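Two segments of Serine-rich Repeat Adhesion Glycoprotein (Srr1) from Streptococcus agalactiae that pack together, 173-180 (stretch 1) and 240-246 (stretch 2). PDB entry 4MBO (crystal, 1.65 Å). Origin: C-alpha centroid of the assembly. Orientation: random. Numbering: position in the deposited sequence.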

# COMPACT_ATOMS: atom_id res chain seq x y z
N VAL A 173 8.51 17.64 -1.54
CA VAL A 173 7.49 16.84 -2.21
C VAL A 173 7.77 15.35 -2.01
O VAL A 173 8.92 14.93 -1.79
CB VAL A 173 7.48 17.20 -3.74
CG1 VAL A 173 8.74 16.65 -4.42
CG2 VAL A 173 6.22 16.71 -4.45
N ARG A 174 6.71 14.56 -2.13
CA ARG A 174 6.83 13.09 -2.09
C ARG A 174 5.67 12.48 -2.85
O ARG A 174 4.60 13.07 -2.90
CB ARG A 174 6.88 12.57 -0.64
CG ARG A 174 7.07 11.08 -0.53
CD ARG A 174 7.33 10.63 0.91
NE ARG A 174 6.26 11.09 1.80
CZ ARG A 174 6.25 10.88 3.12
NH1 ARG A 174 7.23 10.18 3.69
NH2 ARG A 174 5.26 11.37 3.87
N SER A 175 5.87 11.33 -3.48
CA SER A 175 4.78 10.66 -4.17
C SER A 175 4.87 9.17 -3.97
O SER A 175 5.90 8.70 -3.55
CB SER A 175 4.78 11.01 -5.64
OG SER A 175 5.97 10.50 -6.25
N ARG A 176 3.79 8.47 -4.25
CA ARG A 176 3.74 7.01 -4.05
C ARG A 176 2.61 6.37 -4.83
O ARG A 176 1.52 6.90 -4.90
CB ARG A 176 3.53 6.77 -2.55
CG ARG A 176 3.71 5.35 -2.08
CD ARG A 176 3.65 5.29 -0.55
NE ARG A 176 4.12 3.99 -0.16
CZ ARG A 176 3.36 2.96 0.17
NH1 ARG A 176 3.95 1.80 0.38
NH2 ARG A 176 2.04 3.06 0.25
N ILE A 177 2.87 5.20 -5.44
CA ILE A 177 1.82 4.41 -5.99
C ILE A 177 1.36 3.62 -4.77
O ILE A 177 2.12 2.79 -4.22
CB ILE A 177 2.33 3.47 -7.10
CG1 ILE A 177 2.81 4.32 -8.27
CG2 ILE A 177 1.24 2.51 -7.47
CD1 ILE A 177 3.42 3.57 -9.42
N MET A 178 0.17 3.93 -4.28
CA MET A 178 -0.27 3.31 -3.04
C MET A 178 -1.45 2.37 -3.15
O MET A 178 -1.92 1.84 -2.14
CB MET A 178 -0.50 4.40 -1.98
CG MET A 178 -1.32 5.58 -2.44
SD MET A 178 -2.95 5.15 -3.01
CE MET A 178 -3.69 4.54 -1.45
N LYS A 179 -1.90 2.12 -4.37
CA LYS A 179 -3.02 1.20 -4.59
C LYS A 179 -3.03 0.69 -6.00
O LYS A 179 -2.84 1.46 -6.95
CB LYS A 179 -4.37 1.87 -4.32
CG LYS A 179 -5.54 0.92 -4.11
CD LYS A 179 -5.43 0.07 -2.84
CE LYS A 179 -5.20 0.92 -1.59
NZ LYS A 179 -5.43 0.14 -0.34
N LEU A 180 -3.24 -0.61 -6.12
CA LEU A 180 -3.47 -1.26 -7.41
C LEU A 180 -4.80 -1.98 -7.29
O LEU A 180 -4.94 -2.90 -6.50
CB LEU A 180 -2.35 -2.24 -7.74
CG LEU A 180 -0.94 -1.69 -7.93
CD1 LEU A 180 0.05 -2.85 -8.12
CD2 LEU A 180 -0.85 -0.67 -9.06
N LEU A 240 -0.96 14.12 7.55
CA LEU A 240 -0.48 13.27 6.48
C LEU A 240 0.24 12.03 7.01
O LEU A 240 0.98 12.09 8.00
CB LEU A 240 0.50 14.03 5.59
CG LEU A 240 -0.09 15.26 4.87
CD1 LEU A 240 1.06 15.96 4.16
CD2 LEU A 240 -1.19 14.91 3.90
N THR A 241 0.01 10.91 6.34
CA THR A 241 0.72 9.67 6.64
C THR A 241 1.85 9.51 5.61
O THR A 241 1.95 10.28 4.64
CB THR A 241 -0.24 8.45 6.53
OG1 THR A 241 -0.70 8.34 5.17
CG2 THR A 241 -1.38 8.59 7.50
N ASP A 242 2.71 8.52 5.80
CA ASP A 242 3.78 8.24 4.87
C ASP A 242 3.31 7.23 3.80
O ASP A 242 3.80 7.23 2.66
CB ASP A 242 5.00 7.71 5.62
CG ASP A 242 5.59 8.71 6.64
OD1 ASP A 242 5.54 9.95 6.38
OD2 ASP A 242 6.10 8.26 7.68
N SER A 243 2.38 6.33 4.15
CA SER A 243 1.85 5.39 3.15
C SER A 243 0.89 6.05 2.18
O SER A 243 0.68 5.54 1.09
CB SER A 243 1.10 4.24 3.80
OG SER A 243 -0.10 4.73 4.36
N MET A 244 0.29 7.17 2.60
CA MET A 244 -0.68 7.88 1.82
C MET A 244 -2.00 7.13 1.66
O MET A 244 -2.87 7.57 0.93
CB MET A 244 -0.12 8.31 0.46
CG MET A 244 1.24 8.93 0.56
SD MET A 244 1.70 9.79 -0.96
CE MET A 244 3.39 10.18 -0.59
N ASP A 245 -2.16 6.01 2.38
CA ASP A 245 -3.42 5.26 2.34
C ASP A 245 -4.19 5.63 3.58
O ASP A 245 -4.02 5.03 4.64
CB ASP A 245 -3.17 3.77 2.29
CG ASP A 245 -4.42 2.99 1.85
OD1 ASP A 245 -5.52 3.59 1.83
OD2 ASP A 245 -4.31 1.77 1.57
N GLN A 246 -5.01 6.66 3.47
CA GLN A 246 -5.75 7.13 4.63
C GLN A 246 -7.14 7.61 4.20
O GLN A 246 -7.47 7.62 3.03
CB GLN A 246 -4.94 8.22 5.36
CG GLN A 246 -4.53 9.37 4.45
CD GLN A 246 -3.61 10.41 5.13
OE1 GLN A 246 -2.48 10.62 4.73
NE2 GLN A 246 -4.12 11.04 6.17
O HOH W 1 -7.55 2.23 0.81

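Two salt bridges pin the ends of this contact between a strand and an irregular loop. At one, Lys 179 NZ lies 2.7 Å from Asp 245 OD2. The lysine CA-to-CB bond points sideways, but a chain with chi2 and chi3 both p brings the ammonium back to the loop, and the water oxygen O accepts from Lys 179 NZ at 3.2 Å and donates to Asp 245 OD1 at 2.6 Å. At the other, Arg 174 grips a single carboxylate oxygen with both terminal nitrogens: NH2 to Asp 242 OD1 is 2.9 Å and NH1 to the same OD1 is 3.2 Å.

Between them, the extended Arg 176 finds a backbone carbonyl in the loop instead of an acid; its NH2 donates to Ser 243 O at 3.0 Å, near the guanidinium plane. A guanidinium can reach such an acceptor and still have nitrogens for partners elsewhere in the structure, as here.

Alternation on the strand sets the pattern: Arg 174, Arg 176 and Met 178 point toward the loop, Ser 175 and Ile 177 away. Met 244 packs against the stems of both arginines, its CE 3.8 Å from Arg 174 CG and its SD 3.9 Å from Arg 176 CB, so the aliphatic stems serve as packing surface. Met 178 extends this apolar layer, its CG 4.2 Å from Met 244 CB. The stretches bury 466 Å² between them, Met 244 giving the largest share, 97 Å². Both arginines are buried too, which suits charged ends supplied with polar partners.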